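Local coordinates for protein VipE (Legionella pneumophila subsp. pneumophila str. Philadelphia 1, PDB 4QN8) that is of unknown biochemical function but, as a Legionella effector whose N-terminal portion is represented here, probably acts inside the infected host cell, at residues M3-T8 with A49-S54; E27-L32 with S83-L88; I77-T82 with A109-H114. One frame throughout, in Å; residues are numbered along the deposited sequence.

Contact 1: M3-T8 with A49-S54; sequences MPLTQT and APVSDS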
# COMPACT_ATOMS: atom_id res chain seq x y z
N MSE A 3 12.14 -4.83 -15.62
CA MSE A 3 12.59 -5.16 -14.27
C MSE A 3 12.13 -4.12 -13.25
O MSE A 3 12.08 -2.93 -13.55
CB MSE A 3 14.12 -5.32 -14.22
CG MSE A 3 14.64 -6.58 -14.90
SE MSE A 3 14.16 -8.22 -13.96
CE MSE A 3 15.64 -8.31 -12.70
N PRO A 4 11.79 -4.58 -12.03
CA PRO A 4 11.38 -3.65 -10.96
C PRO A 4 12.56 -2.82 -10.48
O PRO A 4 13.71 -3.10 -10.84
CB PRO A 4 10.92 -4.59 -9.84
CG PRO A 4 11.59 -5.90 -10.13
CD PRO A 4 11.69 -5.99 -11.62
N LEU A 5 12.29 -1.81 -9.65
CA LEU A 5 13.34 -1.05 -9.00
C LEU A 5 14.21 -1.97 -8.15
O LEU A 5 13.72 -2.99 -7.64
CB LEU A 5 12.72 -0.01 -8.08
CG LEU A 5 11.86 1.03 -8.78
CD1 LEU A 5 11.04 1.84 -7.78
CD2 LEU A 5 12.77 1.94 -9.58
N THR A 6 15.48 -1.61 -7.99
CA THR A 6 16.38 -2.37 -7.13
C THR A 6 15.85 -2.40 -5.70
O THR A 6 15.87 -3.44 -5.03
CB THR A 6 17.81 -1.82 -7.18
OG1 THR A 6 18.29 -1.90 -8.54
CG2 THR A 6 18.73 -2.64 -6.28
N GLN A 7 15.35 -1.26 -5.23
CA GLN A 7 14.72 -1.16 -3.92
C GLN A 7 13.64 -2.23 -3.75
O GLN A 7 13.57 -2.92 -2.72
CB GLN A 7 14.12 0.24 -3.77
CG GLN A 7 13.35 0.46 -2.51
CD GLN A 7 12.84 1.89 -2.36
OE1 GLN A 7 12.21 2.22 -1.37
NE2 GLN A 7 13.14 2.74 -3.35
N THR A 8 12.80 -2.39 -4.77
CA THR A 8 11.74 -3.39 -4.75
C THR A 8 12.31 -4.79 -4.64
O THR A 8 11.87 -5.59 -3.82
CB THR A 8 10.90 -3.30 -6.02
OG1 THR A 8 10.13 -2.10 -5.97
CG2 THR A 8 9.96 -4.51 -6.15
N ALA A 49 10.72 11.79 -17.37
CA ALA A 49 11.61 10.64 -17.49
C ALA A 49 10.95 9.43 -16.85
O ALA A 49 10.11 9.58 -15.96
CB ALA A 49 12.94 10.93 -16.81
N PRO A 50 11.30 8.21 -17.30
CA PRO A 50 10.61 7.05 -16.74
C PRO A 50 10.96 6.78 -15.27
O PRO A 50 12.03 7.20 -14.81
CB PRO A 50 11.12 5.89 -17.60
CG PRO A 50 11.67 6.53 -18.84
CD PRO A 50 12.20 7.85 -18.41
N VAL A 51 10.07 6.11 -14.54
CA VAL A 51 10.39 5.60 -13.21
C VAL A 51 11.63 4.71 -13.30
O VAL A 51 11.64 3.74 -14.06
CB VAL A 51 9.23 4.77 -12.63
CG1 VAL A 51 9.56 4.28 -11.23
CG2 VAL A 51 7.94 5.59 -12.61
N SER A 52 12.67 5.04 -12.54
CA SER A 52 13.90 4.25 -12.49
C SER A 52 14.53 4.31 -11.10
O SER A 52 14.00 4.95 -10.19
CB SER A 52 14.90 4.71 -13.55
OG SER A 52 15.36 6.03 -13.30
N ASP A 53 15.66 3.64 -10.95
CA ASP A 53 16.38 3.63 -9.68
C ASP A 53 16.80 5.03 -9.23
O ASP A 53 16.97 5.27 -8.04
CB ASP A 53 17.63 2.75 -9.79
CG ASP A 53 17.35 1.28 -9.56
OD1 ASP A 53 16.18 0.94 -9.26
OD2 ASP A 53 18.30 0.48 -9.68
N SER A 54 17.00 5.93 -10.19
CA SER A 54 17.49 7.27 -9.89
C SER A 54 16.39 8.31 -10.07
O SER A 54 16.65 9.51 -9.98
CB SER A 54 18.67 7.62 -10.80
OG SER A 54 18.24 7.77 -12.13
O HOH W 1 15.53 1.30 -6.57

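Contact 2: E27-L32 with S83-L88; sequences EELIIL and SRMIEL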
# COMPACT_ATOMS: atom_id res chain seq x y z
N GLU A 27 5.16 -8.49 14.45
CA GLU A 27 6.33 -7.63 14.64
C GLU A 27 7.01 -7.29 13.33
O GLU A 27 7.40 -6.14 13.09
CB GLU A 27 7.37 -8.24 15.58
CG GLU A 27 6.95 -8.25 17.04
CD GLU A 27 5.98 -9.36 17.32
OE1 GLU A 27 5.28 -9.29 18.36
OE2 GLU A 27 5.92 -10.32 16.50
N GLU A 28 7.19 -8.29 12.48
CA GLU A 28 7.85 -8.04 11.20
C GLU A 28 6.94 -7.25 10.24
O GLU A 28 7.44 -6.48 9.41
CB GLU A 28 8.37 -9.34 10.57
CG GLU A 28 9.57 -9.91 11.33
CD GLU A 28 10.73 -8.92 11.43
OE1 GLU A 28 11.25 -8.50 10.37
OE2 GLU A 28 11.11 -8.55 12.56
N LEU A 29 5.63 -7.41 10.37
CA LEU A 29 4.69 -6.65 9.55
C LEU A 29 4.71 -5.19 10.00
O LEU A 29 4.67 -4.26 9.19
CB LEU A 29 3.28 -7.25 9.68
CG LEU A 29 2.20 -6.72 8.74
CD1 LEU A 29 2.67 -6.73 7.29
CD2 LEU A 29 0.92 -7.54 8.88
N ILE A 30 4.81 -4.98 11.30
CA ILE A 30 4.89 -3.63 11.84
C ILE A 30 6.16 -2.95 11.32
O ILE A 30 6.14 -1.78 10.93
CB ILE A 30 4.84 -3.69 13.37
CG1 ILE A 30 3.39 -3.84 13.83
CG2 ILE A 30 5.47 -2.45 14.00
CD1 ILE A 30 3.24 -4.30 15.28
N ILE A 31 7.26 -3.69 11.28
CA ILE A 31 8.52 -3.14 10.78
C ILE A 31 8.41 -2.82 9.28
O ILE A 31 8.88 -1.77 8.82
CB ILE A 31 9.71 -4.09 11.08
CG1 ILE A 31 9.98 -4.11 12.60
CG2 ILE A 31 10.95 -3.65 10.34
CD1 ILE A 31 10.99 -5.16 13.05
N LEU A 32 7.78 -3.71 8.52
CA LEU A 32 7.57 -3.48 7.10
C LEU A 32 6.74 -2.21 6.88
O LEU A 32 6.96 -1.47 5.92
CB LEU A 32 6.86 -4.70 6.49
CG LEU A 32 6.56 -4.64 4.99
CD1 LEU A 32 7.87 -4.52 4.19
CD2 LEU A 32 5.76 -5.88 4.54
N SER A 83 -6.02 -6.33 5.69
CA SER A 83 -6.72 -6.07 6.95
C SER A 83 -5.75 -5.94 8.11
O SER A 83 -5.92 -5.07 8.98
CB SER A 83 -7.72 -7.19 7.25
OG SER A 83 -8.79 -7.17 6.33
N ARG A 84 -4.74 -6.81 8.14
CA ARG A 84 -3.73 -6.73 9.17
C ARG A 84 -2.96 -5.43 9.08
O ARG A 84 -2.68 -4.80 10.10
CB ARG A 84 -2.76 -7.91 9.07
CG ARG A 84 -3.36 -9.22 9.44
CD ARG A 84 -2.33 -10.30 9.26
NE ARG A 84 -1.30 -10.25 10.30
CZ ARG A 84 -0.10 -10.83 10.16
NH1 ARG A 84 0.20 -11.45 9.03
NH2 ARG A 84 0.79 -10.76 11.15
N MSE A 85 -2.64 -5.01 7.86
CA MSE A 85 -1.89 -3.78 7.69
C MSE A 85 -2.68 -2.59 8.20
O MSE A 85 -2.12 -1.68 8.82
CB MSE A 85 -1.49 -3.58 6.23
CG MSE A 85 -0.47 -4.61 5.76
SE MSE A 85 -0.10 -4.26 3.89
CE MSE A 85 1.21 -5.65 3.55
N ILE A 86 -3.98 -2.61 7.97
CA ILE A 86 -4.83 -1.51 8.45
C ILE A 86 -4.87 -1.53 9.99
O ILE A 86 -4.76 -0.47 10.62
CB ILE A 86 -6.25 -1.57 7.81
CG1 ILE A 86 -6.16 -1.11 6.34
CG2 ILE A 86 -7.25 -0.71 8.58
CD1 ILE A 86 -7.24 -1.66 5.41
N GLU A 87 -4.98 -2.71 10.59
CA GLU A 87 -5.00 -2.80 12.06
C GLU A 87 -3.69 -2.37 12.70
O GLU A 87 -3.69 -1.77 13.78
CB GLU A 87 -5.27 -4.24 12.52
CG GLU A 87 -6.70 -4.71 12.48
CD GLU A 87 -6.79 -6.20 12.72
OE1 GLU A 87 -5.92 -6.93 12.20
OE2 GLU A 87 -7.71 -6.64 13.44
N LEU A 88 -2.57 -2.69 12.04
CA LEU A 88 -1.24 -2.53 12.65
C LEU A 88 -0.47 -1.28 12.23
O LEU A 88 0.58 -1.01 12.80
CB LEU A 88 -0.37 -3.74 12.33
CG LEU A 88 -0.89 -5.05 12.91
CD1 LEU A 88 -0.02 -6.20 12.40
CD2 LEU A 88 -0.93 -5.03 14.45

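Contact 3: I77-T82 with A109-H114; sequences ILHQLT and AFEMAH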
# COMPACT_ATOMS: atom_id res chain seq x y z
N ILE A 77 -5.60 -14.37 0.78
CA ILE A 77 -4.34 -14.00 1.45
C ILE A 77 -4.10 -12.49 1.36
O ILE A 77 -3.73 -11.84 2.35
CB ILE A 77 -3.11 -14.77 0.90
CG1 ILE A 77 -3.21 -16.26 1.22
CG2 ILE A 77 -1.82 -14.20 1.50
CD1 ILE A 77 -2.78 -16.62 2.63
N LEU A 78 -4.31 -11.93 0.17
CA LEU A 78 -4.23 -10.49 -0.01
C LEU A 78 -5.22 -9.75 0.89
O LEU A 78 -4.87 -8.72 1.48
CB LEU A 78 -4.48 -10.15 -1.48
CG LEU A 78 -4.77 -8.71 -1.84
CD1 LEU A 78 -3.54 -7.83 -1.65
CD2 LEU A 78 -5.26 -8.69 -3.29
N HIS A 79 -6.44 -10.26 1.01
CA HIS A 79 -7.43 -9.57 1.84
C HIS A 79 -6.99 -9.55 3.30
O HIS A 79 -7.09 -8.53 3.99
CB HIS A 79 -8.81 -10.21 1.73
CG HIS A 79 -9.86 -9.46 2.46
ND1 HIS A 79 -10.44 -8.32 1.95
CD2 HIS A 79 -10.42 -9.66 3.68
CE1 HIS A 79 -11.32 -7.85 2.82
NE2 HIS A 79 -11.33 -8.65 3.88
N GLN A 80 -6.48 -10.69 3.75
CA GLN A 80 -6.05 -10.88 5.13
C GLN A 80 -4.86 -9.97 5.41
O GLN A 80 -4.81 -9.29 6.44
CB GLN A 80 -5.67 -12.36 5.30
CG GLN A 80 -5.43 -12.89 6.69
CD GLN A 80 -5.15 -14.39 6.65
OE1 GLN A 80 -4.21 -14.84 5.99
NE2 GLN A 80 -5.98 -15.18 7.35
N LEU A 81 -3.90 -9.93 4.49
CA LEU A 81 -2.74 -9.06 4.67
C LEU A 81 -3.17 -7.60 4.75
O LEU A 81 -2.73 -6.86 5.63
CB LEU A 81 -1.71 -9.22 3.54
CG LEU A 81 -0.81 -10.46 3.57
CD1 LEU A 81 -0.01 -10.53 2.27
CD2 LEU A 81 0.11 -10.44 4.78
N THR A 82 -4.06 -7.18 3.86
CA THR A 82 -4.50 -5.79 3.86
C THR A 82 -5.21 -5.42 5.17
O THR A 82 -5.00 -4.33 5.73
CB THR A 82 -5.42 -5.54 2.66
OG1 THR A 82 -4.66 -5.78 1.47
CG2 THR A 82 -5.93 -4.09 2.65
N ALA A 109 -5.47 -0.29 -2.33
CA ALA A 109 -5.72 0.11 -3.72
C ALA A 109 -5.58 -1.06 -4.70
O ALA A 109 -6.32 -1.14 -5.68
CB ALA A 109 -4.79 1.24 -4.13
N PHE A 110 -4.63 -1.94 -4.45
CA PHE A 110 -4.41 -3.07 -5.34
C PHE A 110 -5.58 -4.03 -5.22
O PHE A 110 -6.08 -4.57 -6.22
CB PHE A 110 -3.11 -3.77 -4.96
CG PHE A 110 -2.74 -4.90 -5.86
CD1 PHE A 110 -2.04 -4.68 -7.03
CD2 PHE A 110 -3.10 -6.20 -5.53
CE1 PHE A 110 -1.68 -5.73 -7.86
CE2 PHE A 110 -2.75 -7.27 -6.35
CZ PHE A 110 -2.04 -7.03 -7.52
N GLU A 111 -6.02 -4.26 -3.99
CA GLU A 111 -7.18 -5.11 -3.80
C GLU A 111 -8.42 -4.48 -4.41
O GLU A 111 -9.26 -5.20 -4.97
CB GLU A 111 -7.42 -5.47 -2.32
CG GLU A 111 -8.38 -6.66 -2.18
CD GLU A 111 -8.75 -6.97 -0.74
OE1 GLU A 111 -8.08 -6.44 0.18
OE2 GLU A 111 -9.71 -7.76 -0.52
N MSE A 112 -8.56 -3.16 -4.33
CA MSE A 112 -9.73 -2.53 -4.94
C MSE A 112 -9.66 -2.57 -6.46
O MSE A 112 -10.70 -2.59 -7.14
CB MSE A 112 -9.90 -1.10 -4.45
CG MSE A 112 -10.17 -1.04 -2.96
SE MSE A 112 -10.12 0.78 -2.33
CE MSE A 112 -11.82 1.41 -3.02
N ALA A 113 -8.45 -2.61 -7.00
CA ALA A 113 -8.29 -2.61 -8.45
C ALA A 113 -8.74 -3.94 -9.04
O ALA A 113 -9.30 -3.99 -10.14
CB ALA A 113 -6.86 -2.33 -8.83
N HIS A 114 -8.49 -5.02 -8.31
CA HIS A 114 -8.65 -6.34 -8.90
C HIS A 114 -9.77 -7.14 -8.25
O HIS A 114 -10.39 -7.98 -8.90
CB HIS A 114 -7.33 -7.11 -8.84
CG HIS A 114 -6.23 -6.43 -9.60
ND1 HIS A 114 -6.27 -6.25 -10.96
CD2 HIS A 114 -5.06 -5.87 -9.18
CE1 HIS A 114 -5.19 -5.61 -11.36
NE2 HIS A 114 -4.44 -5.36 -10.30

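Contact 1: M3-T8 with A49-S54
Thr6 and Asp53 meet through two hydrogen bonds that engage both oxygens of one carboxylate. The backbone donor Thr6 N reaches Asp53 OD1 at 2.9 Å, with a nearly straight N-H...O angle of 168°. Beside it the hydroxyl Thr6 OG1 donates to Asp53 OD2 at 2.6 Å. Each oxygen is approached on its syn side, a little out of the carboxylate plane. Threonine suits this place because its OG1 stands beside its own backbone N (chi1 -60°), which turns both donors to the same partner. Leu5, at the N-cap position of helix 6-20, packs closely: its methyl CD2 rests 3.3 Å from Ser52 O, a carbonyl hydrogen-bonded to His56 ND1.

The other flank is looser. Val51, on the exposed loop, makes only a light apolar touch, its CG1 4.3 Å from Leu5 CD2. Solvent enters at Asp53 OD1, where a water donates to that oxygen at 2.8 Å and accepts from Gln7 N at 2.9 Å. Asp64, from helix 58-69, binds Leu5 N and Thr8 OG1. First-turn N-H groups have no carbonyl of the same helix four residues earlier to bind; a carboxylate facing them, its negative charge probably interacting favourably with the positive end of the helix dipole, is typical of a helix N terminus.

Contact 2: E27-L32 with S83-L88
Arg84 NH2 is gripped by two acceptors just ahead of the facing segment, Asn26 OD1 and Ile24 O, while Leu29 lies against the same guanidinium. The contact joins helix 26-32 to the C-terminal end of helix 75-88 in an all-helical fold; the short axes pass 10.1 Å apart at 76°, so the two helices meet over a small patch. Between the segments themselves the contact is van der Waals packing, mostly hydrocarbon, with one methyl on a guanidinium face. Arg84 combines both roles: its polar end fastens to the start of the other helix and its flat group offers a face to a hydrocarbon.

Leu29 carries the largest share of the contact. Its CG stands anti to the backbone N (chi1 -172°), and the two methyls beyond it part to different neighbours. CD2 sits over the centre of the Arg84 guanidinium, 3.7 Å from CZ, and equally near Arg84 CB at 3.7 Å. The arginine chain, bent at chi3, thus curls round one methyl. The same CD2 touches Leu88 CD1 at 3.9 Å. The second methyl, CD1, faces inward to Met85, built as selenomethionine, and meets its CG at 4.1 Å, the two side chains crossing at about a right angle. Met85 extends beyond CG toward helix 103-114, where it packs on Leu103 and Phe107; a long, unbranched side chain suits that junction of three helices.

Toward the surface the packing passes to Ile30, a residue largely open to solvent. Its CG1 makes the closest approach, 4.0 Å from Leu88 CB, with Ile30 CD1 passing near the Leu88 CD2 methyl.

Contact 3: I77-T82 with A109-H114
A histidine-carboxylate hydrogen bond, in a largely buried contact, joins two roughly antiparallel helices here, His79 of helix 75-88 meeting Glu111 of helix 103-114; the short axes run at 146° and come within 10.4 Å. His79 ND1 donates to Glu111 OE2 at 2.6 Å with an N-H...O angle of 160°. The oxygen uses its syn lone pair and lies close to the imidazole plane, at the ring's edge, yet the carboxylate itself is turned almost perpendicular to the ring, the planes 89° apart. Glutamate suits the place because its chain, anti at chi1 and extended beyond CG, spans the gap between the helices.

The other oxygen, OE1, is also accounted for: it accepts from His122 NE2, and the His122 ring stacks on that of His79. Histidine suits position 79 because it offers a ring N-H to the acid and a flat face to this stack. Two imidazoles thus hold both oxygens of a buried acid, which limits its freedom to rotate. Thr82 stands nearby but spends its hydroxyl on its own helix, OG1 donating to Leu78 O at 2.9 Å; Thr82 N reaches the same carbonyl from the opposite face of its plane.

Beside the polar pair the contact is apolar. Leu78 slides past Glu111 in the opposite direction, CD2 resting 3.9 Å from Glu111 CG. Leu78 CD2 also lies 4.0 Å from Phe110 CD2, in the plane of the ring at its edge. His114 CD2 sits over the centre of one face of the Phe110 ring, and Phe153 of helix 135-154 makes an edge-to-face contact with the Phe110 ring. A buried acid shared by two histidines, with leucine packed along its methylenes, is typical of a buried polar link between two packed helices in an all-helical domain.

In the fold
From the N terminus, the chain enters helix 6-20 at contact 1, passes through helix 26-32, and returns in the loop 49-54, which closes contact 1 against the first turn. Contact 2 opens on helix 26-32 inside that span and closes only at 83-88, so the two cross. Contact 3 opens at 77-82, inside contact 2, and closes later at 109-114, crossing it in turn; contacts 1 and 3 lie in series. Helix 75-88 serves both contacts 2 and 3, whose centres are about 14 Å apart. Contact 1 fastens a peripheral loop, with its centre about 25 Å from that of contact 2, whereas contacts 2 and 3 link helices 26-32, 75-88 and 103-114.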